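Local atomic coordinates of multicopper oxidase (Arthrobacter sp. FB24, PDB entry 3GDC), a protein that probably oxidises phenolic or similar substrates by the laccase reaction, using copper ions to pass the electrons on to dioxygen. Residues 20-25 against 67-72; 34-39 against 77-82; 258-263 against 282-287. One frame throughout, in Å; residues are numbered along the deposited sequence.

Contact 1: residues 20-25 against 67-72; sequences FDRGRT and TLWARE
Asp21 pairs with Leu68 in a short parallel bridge within the sheet of the N-terminal cupredoxin-type domain, where strands 20-27 and 67-71 lie between strands 33-49 and 147-153; Phe20 before it and Arg22 after it add their side chains to the contact. Two backbone bonds, both through Asp21, hold the pairing. Asp21 N donates to Thr67 O at 2.8 Å, with N-H...O at 158°. Asp21 O in turn accepts from Trp69 N at 3.0 Å, with that donor standing well above the carbonyl plane. The same Asp21 O also receives the indole NE1 of Trp37, so two N-H groups grip it. The Asp21 carboxylate turns back on its own chain: OD1 takes Gly23 N at 3.0 Å, an Asx turn that bends the segment away from the pairing. Arg22 O is engaged as well, by Arg35 NH1. On the partner strand, Leu68 continues the backbone bonding to Gly149 and Ile151, whereas Trp69 O is buried without a partner in the model.

Side chains complete the contact. The Trp69 indole starts with CG anti to the backbone N (chi1 -175°), and its six-membered ring meets the Arg22 chain, CG of Arg22 lying 3.5 Å from CE3 of Trp69. The guanidinium follows over the face, CZ of Arg22 standing 4.8 Å from the centroid of the Trp69 five-membered ring, a cation-pi contact with the two planes 32° apart. From Phe20, CD1 comes 4.0 Å from CD1 of Trp69 and 3.9 Å from CG2 of Thr67.

The chemistry implies a division of labour: one doubly gripped carbonyl ties the segment to two neighbouring strands, while the indole face probably helps to stabilise the charge of the exposed Arg22.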
loop_
_atom_site.group_PDB
_atom_site.type_symbol
_atom_site.label_atom_id
_atom_site.label_comp_id
_atom_site.label_asym_id
_atom_site.label_seq_id
_atom_site.Cartn_x
_atom_site.Cartn_y
_atom_site.Cartn_z
ATOM N N PHE A 20 -10.844 -13.226 -23.033
ATOM C CA PHE A 20 -11.161 -11.813 -23.217
ATOM C C PHE A 20 -12.394 -11.706 -24.114
ATOM O O PHE A 20 -12.364 -12.083 -25.295
ATOM C CB PHE A 20 -9.963 -11.057 -23.795
ATOM C CG PHE A 20 -8.782 -11.018 -22.859
ATOM C CD1 PHE A 20 -8.662 -10.001 -21.923
ATOM C CD2 PHE A 20 -7.824 -12.029 -22.889
ATOM C CE1 PHE A 20 -7.582 -9.970 -21.040
ATOM C CE2 PHE A 20 -6.746 -12.017 -22.006
ATOM C CZ PHE A 20 -6.623 -10.985 -21.082
ATOM N N ASP A 21 -13.484 -11.246 -23.517
ATOM C CA ASP A 21 -14.758 -11.174 -24.203
ATOM C C ASP A 21 -14.845 -9.874 -25.011
ATOM O O ASP A 21 -15.050 -8.781 -24.470
ATOM C CB ASP A 21 -15.918 -11.318 -23.208
ATOM C CG ASP A 21 -17.257 -11.588 -23.898
ATOM O OD1 ASP A 21 -17.451 -11.142 -25.049
ATOM O OD2 ASP A 21 -18.119 -12.254 -23.282
ATOM N N ARG A 22 -14.666 -10.011 -26.320
ATOM C CA ARG A 22 -14.656 -8.860 -27.226
ATOM C C ARG A 22 -16.058 -8.418 -27.661
ATOM O O ARG A 22 -16.207 -7.427 -28.376
ATOM C CB ARG A 22 -13.747 -9.143 -28.420
ATOM C CG ARG A 22 -12.274 -9.258 -28.007
ATOM C CD ARG A 22 -11.375 -9.725 -29.132
ATOM N NE ARG A 22 -9.981 -9.796 -28.683
ATOM C CZ ARG A 22 -9.478 -10.734 -27.877
ATOM N NH1 ARG A 22 -10.240 -11.727 -27.406
ATOM N NH2 ARG A 22 -8.193 -10.678 -27.539
ATOM N N GLY A 23 -17.076 -9.137 -27.203
ATOM C CA GLY A 23 -18.468 -8.757 -27.448
ATOM C C GLY A 23 -18.891 -8.979 -28.887
ATOM O O GLY A 23 -18.231 -9.704 -29.641
ATOM N N ARG A 24 -20.004 -8.361 -29.263
ATOM C CA ARG A 24 -20.413 -8.335 -30.659
ATOM C C ARG A 24 -20.255 -6.919 -31.188
ATOM O O ARG A 24 -20.589 -5.945 -30.509
ATOM C CB ARG A 24 -21.842 -8.856 -30.849
ATOM C CG ARG A 24 -22.890 -8.165 -30.018
ATOM C CD ARG A 24 -24.270 -8.723 -30.336
ATOM N NE ARG A 24 -25.292 -8.049 -29.545
ATOM C CZ ARG A 24 -25.701 -8.451 -28.348
ATOM N NH1 ARG A 24 -25.184 -9.542 -27.793
ATOM N NH2 ARG A 24 -26.631 -7.757 -27.706
ATOM N N THR A 25 -19.700 -6.809 -32.389
ATOM C CA THR A 25 -19.333 -5.512 -32.931
ATOM C C THR A 25 -20.108 -5.172 -34.195
ATOM O O THR A 25 -20.559 -6.055 -34.926
ATOM C CB THR A 25 -17.831 -5.431 -33.257
ATOM O OG1 THR A 25 -17.468 -6.535 -34.093
ATOM C CG2 THR A 25 -16.993 -5.471 -31.977
ATOM N N THR A 67 -14.630 -11.108 -18.541
ATOM C CA THR A 67 -13.608 -10.094 -18.712
ATOM C C THR A 67 -13.927 -9.356 -20.011
ATOM O O THR A 67 -13.754 -9.907 -21.099
ATOM C CB THR A 67 -12.202 -10.708 -18.769
ATOM O OG1 THR A 67 -11.978 -11.458 -17.560
ATOM C CG2 THR A 67 -11.157 -9.612 -18.887
ATOM N N LEU A 68 -14.427 -8.132 -19.889
ATOM C CA LEU A 68 -14.799 -7.346 -21.069
ATOM C C LEU A 68 -13.560 -6.706 -21.673
ATOM O O LEU A 68 -12.711 -6.170 -20.950
ATOM C CB LEU A 68 -15.858 -6.289 -20.709
ATOM C CG LEU A 68 -17.081 -6.751 -19.906
ATOM C CD1 LEU A 68 -17.997 -5.565 -19.669
ATOM C CD2 LEU A 68 -17.860 -7.902 -20.549
ATOM N N TRP A 69 -13.443 -6.777 -22.998
ATOM C CA TRP A 69 -12.295 -6.219 -23.708
ATOM C C TRP A 69 -12.788 -5.238 -24.775
ATOM O O TRP A 69 -13.694 -5.557 -25.538
ATOM C CB TRP A 69 -11.488 -7.346 -24.366
ATOM C CG TRP A 69 -10.214 -6.884 -25.023
ATOM C CD1 TRP A 69 -8.958 -6.899 -24.477
ATOM C CD2 TRP A 69 -10.076 -6.309 -26.329
ATOM N NE1 TRP A 69 -8.043 -6.387 -25.374
ATOM C CE2 TRP A 69 -8.706 -6.012 -26.516
ATOM C CE3 TRP A 69 -10.978 -6.029 -27.371
ATOM C CZ2 TRP A 69 -8.213 -5.442 -27.700
ATOM C CZ3 TRP A 69 -10.488 -5.458 -28.544
ATOM C CH2 TRP A 69 -9.119 -5.171 -28.698
ATOM N N ALA A 70 -12.203 -4.050 -24.805
ATOM C CA ALA A 70 -12.530 -3.061 -25.838
ATOM C C ALA A 70 -11.280 -2.324 -26.277
ATOM O O ALA A 70 -10.242 -2.400 -25.619
ATOM C CB ALA A 70 -13.567 -2.093 -25.323
ATOM N N ARG A 71 -11.368 -1.621 -27.405
ATOM C CA ARG A 71 -10.304 -0.726 -27.811
ATOM C C ARG A 71 -10.670 0.717 -27.471
ATOM O O ARG A 71 -11.829 1.119 -27.597
ATOM C CB ARG A 71 -10.050 -0.877 -29.304
ATOM C CG ARG A 71 -8.724 -0.342 -29.766
ATOM C CD ARG A 71 -8.939 0.313 -31.100
ATOM N NE ARG A 71 -7.855 0.061 -32.039
ATOM C CZ ARG A 71 -7.919 0.368 -33.331
ATOM N NH1 ARG A 71 -9.012 0.937 -33.823
ATOM N NH2 ARG A 71 -6.894 0.100 -34.129
ATOM N N GLU A 72 -9.670 1.485 -27.047
ATOM C CA GLU A 72 -9.840 2.879 -26.661
ATOM C C GLU A 72 -10.709 3.621 -27.680
ATOM O O GLU A 72 -10.447 3.577 -28.879
ATOM C CB GLU A 72 -8.476 3.557 -26.540
ATOM C CG GLU A 72 -8.527 4.982 -26.037
ATOM C CD GLU A 72 -7.169 5.679 -26.071
ATOM O OE1 GLU A 72 -6.167 5.101 -26.563
ATOM O OE2 GLU A 72 -7.108 6.830 -25.603
#

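Contact 2: residues 34-39 against 77-82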
loop_
_atom_site.group_PDB
_atom_site.type_symbol
_atom_site.label_atom_id
_atom_site.label_comp_id
_atom_site.label_asym_id
_atom_site.label_seq_id
_atom_site.Cartn_x
_atom_site.Cartn_y
_atom_site.Cartn_z
ATOM N N LEU A 34 -18.985 -0.143 -32.520
ATOM C CA LEU A 34 -19.977 -0.306 -31.467
ATOM C C LEU A 34 -19.855 -1.727 -30.934
ATOM O O LEU A 34 -20.048 -2.696 -31.669
ATOM C CB LEU A 34 -21.392 -0.050 -31.996
ATOM C CG LEU A 34 -22.546 -0.301 -31.013
ATOM C CD1 LEU A 34 -22.517 0.678 -29.830
ATOM C CD2 LEU A 34 -23.893 -0.233 -31.723
ATOM N N ARG A 35 -19.533 -1.851 -29.649
ATOM C CA ARG A 35 -19.245 -3.152 -29.061
ATOM C C ARG A 35 -20.269 -3.424 -27.965
ATOM O O ARG A 35 -20.488 -2.571 -27.106
ATOM C CB ARG A 35 -17.818 -3.131 -28.497
ATOM C CG ARG A 35 -17.238 -4.470 -28.176
ATOM C CD ARG A 35 -15.800 -4.315 -27.656
ATOM N NE ARG A 35 -14.879 -3.765 -28.650
ATOM C CZ ARG A 35 -14.250 -4.474 -29.589
ATOM N NH1 ARG A 35 -14.418 -5.786 -29.679
ATOM N NH2 ARG A 35 -13.432 -3.859 -30.440
ATOM N N GLU A 36 -20.901 -4.592 -28.001
ATOM C CA GLU A 36 -22.021 -4.894 -27.093
ATOM C C GLU A 36 -21.929 -6.246 -26.402
ATOM O O GLU A 36 -21.463 -7.228 -26.973
ATOM C CB GLU A 36 -23.362 -4.819 -27.829
ATOM C CG GLU A 36 -23.526 -3.573 -28.665
ATOM C CD GLU A 36 -24.821 -3.572 -29.421
ATOM O OE1 GLU A 36 -25.882 -3.527 -28.766
ATOM O OE2 GLU A 36 -24.772 -3.613 -30.671
ATOM N N TRP A 37 -22.419 -6.298 -25.167
ATOM C CA TRP A 37 -22.448 -7.547 -24.424
ATOM C C TRP A 37 -23.783 -7.702 -23.735
ATOM O O TRP A 37 -24.412 -6.710 -23.362
ATOM C CB TRP A 37 -21.379 -7.554 -23.332
ATOM C CG TRP A 37 -19.959 -7.451 -23.767
ATOM C CD1 TRP A 37 -19.104 -8.481 -23.998
ATOM C CD2 TRP A 37 -19.202 -6.246 -23.960
ATOM N NE1 TRP A 37 -17.866 -7.999 -24.340
ATOM C CE2 TRP A 37 -17.895 -6.631 -24.322
ATOM C CE3 TRP A 37 -19.505 -4.880 -23.873
ATOM C CZ2 TRP A 37 -16.885 -5.703 -24.592
ATOM C CZ3 TRP A 37 -18.502 -3.952 -24.139
ATOM C CH2 TRP A 37 -17.204 -4.371 -24.488
ATOM N N ASP A 38 -24.196 -8.948 -23.536
ATOM C CA ASP A 38 -25.323 -9.251 -22.659
ATOM C C ASP A 38 -24.783 -9.832 -21.363
ATOM O O ASP A 38 -24.048 -10.827 -21.384
ATOM C CB ASP A 38 -26.263 -10.279 -23.292
ATOM C CG ASP A 38 -26.754 -9.855 -24.650
ATOM O OD1 ASP A 38 -27.091 -8.670 -24.808
ATOM O OD2 ASP A 38 -26.795 -10.714 -25.556
ATOM N N ILE A 39 -25.151 -9.216 -20.246
ATOM C CA ILE A 39 -24.691 -9.653 -18.930
ATOM C C ILE A 39 -25.929 -9.872 -18.070
ATOM O O ILE A 39 -26.810 -9.001 -17.995
ATOM C CB ILE A 39 -23.726 -8.606 -18.291
ATOM C CG1 ILE A 39 -22.435 -8.476 -19.127
ATOM C CG2 ILE A 39 -23.411 -8.961 -16.831
ATOM C CD1 ILE A 39 -21.329 -7.586 -18.517
ATOM N N ARG A 77 -21.971 -0.847 -25.158
ATOM C CA ARG A 77 -23.303 -1.109 -24.622
ATOM C C ARG A 77 -23.276 -2.416 -23.845
ATOM O O ARG A 77 -22.930 -3.473 -24.394
ATOM C CB ARG A 77 -24.348 -1.201 -25.740
ATOM C CG ARG A 77 -24.614 0.113 -26.446
ATOM C CD ARG A 77 -25.738 -0.041 -27.457
ATOM N NE ARG A 77 -25.849 1.156 -28.286
ATOM C CZ ARG A 77 -26.497 1.213 -29.446
ATOM N NH1 ARG A 77 -27.097 0.133 -29.939
ATOM N NH2 ARG A 77 -26.534 2.352 -30.118
ATOM N N ILE A 78 -23.631 -2.339 -22.567
ATOM C CA ILE A 78 -23.784 -3.530 -21.745
ATOM C C ILE A 78 -25.247 -3.699 -21.407
ATOM O O ILE A 78 -25.807 -2.896 -20.666
ATOM C CB ILE A 78 -22.955 -3.437 -20.445
ATOM C CG1 ILE A 78 -21.459 -3.287 -20.768
ATOM C CG2 ILE A 78 -23.246 -4.623 -19.536
ATOM C CD1 ILE A 78 -20.808 -4.534 -21.220
ATOM N N HIS A 79 -25.855 -4.740 -21.968
ATOM C CA HIS A 79 -27.274 -5.031 -21.768
ATOM C C HIS A 79 -27.405 -5.917 -20.549
ATOM O O HIS A 79 -27.195 -7.133 -20.621
ATOM C CB HIS A 79 -27.855 -5.736 -23.001
ATOM C CG HIS A 79 -27.604 -4.998 -24.278
ATOM N ND1 HIS A 79 -28.321 -3.878 -24.637
ATOM C CD2 HIS A 79 -26.701 -5.202 -25.268
ATOM C CE1 HIS A 79 -27.870 -3.419 -25.793
ATOM N NE2 HIS A 79 -26.885 -4.204 -26.195
ATOM N N PHE A 80 -27.729 -5.285 -19.430
ATOM C CA PHE A 80 -27.806 -5.942 -18.135
ATOM C C PHE A 80 -29.222 -6.413 -17.851
ATOM O O PHE A 80 -30.174 -5.647 -18.007
ATOM C CB PHE A 80 -27.353 -4.968 -17.037
ATOM C CG PHE A 80 -27.394 -5.548 -15.647
ATOM C CD1 PHE A 80 -26.768 -6.762 -15.361
ATOM C CD2 PHE A 80 -28.037 -4.864 -14.618
ATOM C CE1 PHE A 80 -26.787 -7.292 -14.062
ATOM C CE2 PHE A 80 -28.064 -5.381 -13.322
ATOM C CZ PHE A 80 -27.441 -6.599 -13.043
ATOM N N THR A 81 -29.360 -7.677 -17.460
ATOM C CA THR A 81 -30.627 -8.202 -16.947
ATOM C C THR A 81 -30.388 -8.789 -15.562
ATOM O O THR A 81 -29.408 -9.516 -15.347
ATOM C CB THR A 81 -31.239 -9.277 -17.873
ATOM O OG1 THR A 81 -31.518 -8.705 -19.152
ATOM C CG2 THR A 81 -32.551 -9.844 -17.293
ATOM N N ASN A 82 -31.268 -8.456 -14.625
ATOM C CA ASN A 82 -31.178 -8.998 -13.276
ATOM C C ASN A 82 -32.095 -10.204 -13.162
ATOM O O ASN A 82 -33.316 -10.059 -13.091
ATOM C CB ASN A 82 -31.525 -7.941 -12.209
ATOM C CG ASN A 82 -31.337 -8.466 -10.793
ATOM O OD1 ASN A 82 -30.923 -9.614 -10.601
ATOM N ND2 ASN A 82 -31.639 -7.638 -9.798
#
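Glu36 and His79 stand on one face of two parallel strands, and with CG anti to the carbonyl carbon in each (chi1 -48° and -53°) the chains lean so that their ends meet. NE2 of His79 donates to OE1 of Glu36 at 2.8 Å, in the plane of the imidazole and on the anti side of the carboxylate. ND1 bonds to Thr118 OG1, so both ring nitrogens are held and the ring's rotation is fixed. Arg77 runs extended beside Glu36: its CD lies 3.7 Å from Glu36 OE1, its NH1 4.0 Å from that oxygen, too far for a salt bridge. CD2 of Leu34 covers the centre of one guanidinium face, 3.7 Å from CZ of Arg77. An alanine in place of Arg77 would probably leave Glu36 without this nearby positive charge and the Leu34 methyls without the guanidinium they pack on. On the sheet face carrying Trp37 and Ile39, CD1 of Ile39 packs on CG2 of Ile78 at 3.7 Å. Five backbone bonds join the strands. Residues 34-39 lie between 75-82 and the antiparallel 20-27, whose Arg24 backbone bonds to that of Glu36, while 116-122 borders the far side of 75-82 through Tyr119 and Phe117.

Contact 3: residues 258-263 against 282-287; sequences LRFPYP and GFFEVS
Phe260 projects from the loop after strand 253-258 and meets Phe284 and Val286 of strand 281-287, bridging the two sheets of a beta sandwich, the cupredoxin-type fold expected of a multicopper oxidase domain. It shows how a loop running from strand 253-258 of one sheet to strand 264-269 of the other can send an aromatic side chain in between. At its root, CB of Phe260 lies 3.8 Å from both CG1 and CG2 of Val286. Farther out, CG and CD1 of the ring remain against the same CG2 methyl, CD1 at 3.6 Å. Beyond this the ring passes from Val286 to Phe284: CE1 of Phe260 is 4.0 Å from CG of Phe284, and CE2 of Phe260 is equally far from CD1 of Phe284. The tip, CZ, sits above one face of the Phe284 ring, offset toward the rim near CG and CD1. With the ring planes 42° apart, the pair is oblique. Leu258 CD1 covers one face of the Phe260 ring, and Val199 and Ile223 extend the apolar surroundings.

No hydrogen bond links the segments. Outward, Pro261 and Tyr262 pack on Val95 and His96 of a second subunit, so the loop is also part of the interface with that subunit. Further along the loop, Tyr262 and Pro263 also touch strand 281-287: CG1 of Val286 approaches Tyr262 O to 3.4 Å, and CA of Pro263 comes within 3.3 Å of Val286 O.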
loop_
_atom_site.group_PDB
_atom_site.type_symbol
_atom_site.label_atom_id
_atom_site.label_comp_id
_atom_site.label_asym_id
_atom_site.label_seq_id
_atom_site.Cartn_x
_atom_site.Cartn_y
_atom_site.Cartn_z
ATOM N N LEU A 258 6.423 -9.634 -18.041
ATOM C CA LEU A 258 7.690 -10.329 -17.862
ATOM C C LEU A 258 8.009 -11.357 -18.942
ATOM O O LEU A 258 7.146 -11.751 -19.716
ATOM C CB LEU A 258 7.752 -10.973 -16.473
ATOM C CG LEU A 258 6.889 -12.193 -16.160
ATOM C CD1 LEU A 258 7.407 -12.782 -14.857
ATOM C CD2 LEU A 258 5.425 -11.826 -16.017
ATOM N N ARG A 259 9.276 -11.773 -18.981
ATOM C CA ARG A 259 9.720 -12.905 -19.790
ATOM C C ARG A 259 10.424 -13.864 -18.834
ATOM O O ARG A 259 11.343 -13.454 -18.126
ATOM C CB ARG A 259 10.700 -12.452 -20.877
ATOM C CG ARG A 259 10.177 -11.361 -21.781
ATOM C CD ARG A 259 11.255 -10.881 -22.752
ATOM N NE ARG A 259 10.735 -9.880 -23.693
ATOM C CZ ARG A 259 10.206 -10.163 -24.884
ATOM N NH1 ARG A 259 10.117 -11.420 -25.310
ATOM N NH2 ARG A 259 9.765 -9.175 -25.661
ATOM N N PHE A 260 9.991 -15.122 -18.807
ATOM C CA PHE A 260 10.585 -16.126 -17.917
ATOM C C PHE A 260 11.879 -16.659 -18.541
ATOM O O PHE A 260 11.832 -17.278 -19.603
ATOM C CB PHE A 260 9.620 -17.283 -17.700
ATOM C CG PHE A 260 8.421 -16.940 -16.860
ATOM C CD1 PHE A 260 8.403 -17.242 -15.499
ATOM C CD2 PHE A 260 7.292 -16.352 -17.432
ATOM C CE1 PHE A 260 7.287 -16.944 -14.711
ATOM C CE2 PHE A 260 6.168 -16.056 -16.648
ATOM C CZ PHE A 260 6.165 -16.350 -15.294
ATOM N N PRO A 261 13.034 -16.402 -17.893
ATOM C CA PRO A 261 14.323 -16.775 -18.497
ATOM C C PRO A 261 14.651 -18.269 -18.429
ATOM O O PRO A 261 15.495 -18.729 -19.204
ATOM C CB PRO A 261 15.338 -15.978 -17.672
ATOM C CG PRO A 261 14.695 -15.844 -16.336
ATOM C CD PRO A 261 13.215 -15.714 -16.603
ATOM N N TYR A 262 13.995 -19.011 -17.535
ATOM C CA TYR A 262 14.334 -20.416 -17.286
ATOM C C TYR A 262 13.106 -21.325 -17.275
ATOM O O TYR A 262 12.060 -20.935 -16.766
ATOM C CB TYR A 262 15.099 -20.558 -15.954
ATOM C CG TYR A 262 16.428 -19.847 -15.937
ATOM C CD1 TYR A 262 17.460 -20.249 -16.790
ATOM C CD2 TYR A 262 16.665 -18.769 -15.074
ATOM C CE1 TYR A 262 18.682 -19.607 -16.796
ATOM C CE2 TYR A 262 17.902 -18.114 -15.067
ATOM C CZ TYR A 262 18.906 -18.541 -15.942
ATOM O OH TYR A 262 20.139 -17.921 -15.972
ATOM N N PRO A 263 13.228 -22.547 -17.837
ATOM C CA PRO A 263 12.100 -23.478 -17.821
ATOM C C PRO A 263 11.877 -24.036 -16.422
ATOM O O PRO A 263 12.767 -23.923 -15.574
ATOM C CB PRO A 263 12.553 -24.587 -18.777
ATOM C CG PRO A 263 14.043 -24.563 -18.686
ATOM C CD PRO A 263 14.414 -23.126 -18.498
ATOM N N GLY A 282 -0.346 -20.668 -6.628
ATOM C CA GLY A 282 -0.283 -21.527 -7.805
ATOM C C GLY A 282 1.133 -21.603 -8.348
ATOM O O GLY A 282 2.080 -21.141 -7.703
ATOM N N PHE A 283 1.266 -22.201 -9.530
ATOM C CA PHE A 283 2.537 -22.268 -10.240
ATOM C C PHE A 283 2.392 -21.771 -11.665
ATOM O O PHE A 283 1.341 -21.971 -12.292
ATOM C CB PHE A 283 3.018 -23.715 -10.361
ATOM C CG PHE A 283 3.390 -24.348 -9.062
ATOM C CD1 PHE A 283 4.595 -24.031 -8.439
ATOM C CD2 PHE A 283 2.549 -25.290 -8.478
ATOM C CE1 PHE A 283 4.952 -24.636 -7.227
ATOM C CE2 PHE A 283 2.898 -25.901 -7.274
ATOM C CZ PHE A 283 4.096 -25.569 -6.649
ATOM N N PHE A 284 3.462 -21.161 -12.168
ATOM C CA PHE A 284 3.708 -21.095 -13.612
ATOM C C PHE A 284 4.531 -22.315 -13.996
ATOM O O PHE A 284 5.446 -22.712 -13.267
ATOM C CB PHE A 284 4.495 -19.849 -13.995
ATOM C CG PHE A 284 3.680 -18.596 -13.998
ATOM C CD1 PHE A 284 3.061 -18.155 -15.163
ATOM C CD2 PHE A 284 3.532 -17.852 -12.826
ATOM C CE1 PHE A 284 2.298 -16.983 -15.149
ATOM C CE2 PHE A 284 2.774 -16.677 -12.814
ATOM C CZ PHE A 284 2.164 -16.248 -13.980
ATOM N N GLU A 285 4.184 -22.916 -15.127
ATOM C CA GLU A 285 4.986 -23.986 -15.719
ATOM C C GLU A 285 5.591 -23.452 -17.017
ATOM O O GLU A 285 4.878 -23.212 -17.996
ATOM C CB GLU A 285 4.122 -25.221 -15.974
ATOM C CG GLU A 285 4.892 -26.403 -16.581
ATOM C CD GLU A 285 5.820 -27.065 -15.588
ATOM O OE1 GLU A 285 5.314 -27.728 -14.653
ATOM O OE2 GLU A 285 7.059 -26.932 -15.742
ATOM N N VAL A 286 6.903 -23.237 -17.005
ATOM C CA VAL A 286 7.601 -22.603 -18.117
ATOM C C VAL A 286 8.225 -23.693 -18.979
ATOM O O VAL A 286 9.054 -24.468 -18.500
ATOM C CB VAL A 286 8.705 -21.630 -17.634
ATOM C CG1 VAL A 286 9.324 -20.870 -18.815
ATOM C CG2 VAL A 286 8.163 -20.648 -16.599
ATOM N N SER A 287 7.806 -23.759 -20.237
ATOM C CA SER A 287 8.331 -24.748 -21.172
ATOM C C SER A 287 9.536 -24.174 -21.902
ATOM O O SER A 287 9.578 -22.980 -22.192
ATOM C CB SER A 287 7.247 -25.175 -22.163
ATOM O OG SER A 287 6.809 -24.072 -22.936
#

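How the contacts relate
Contacts 1 and 2 belong to one sheet and share its neighbours, since strand 20-27 of the first pairs antiparallel with strand 33-49 of the second. Their segments alternate along the chain, with centres 11 Å apart. Contact 3 stands apart in the C-terminal half of the chain, about 36 Å from contact 2 between centres and on the opposite side of the chain's centre. Chemistry follows place. Contact 2 is the most regular, a continuous parallel pairing with a polar face and an apolar one. Contact 1, where strand 20-27 is broken, relies on fewer backbone bonds plus a cation-pi pair near the surface. Contact 3 combines a buried aromatic and aliphatic cluster with a loop that packs on another subunit.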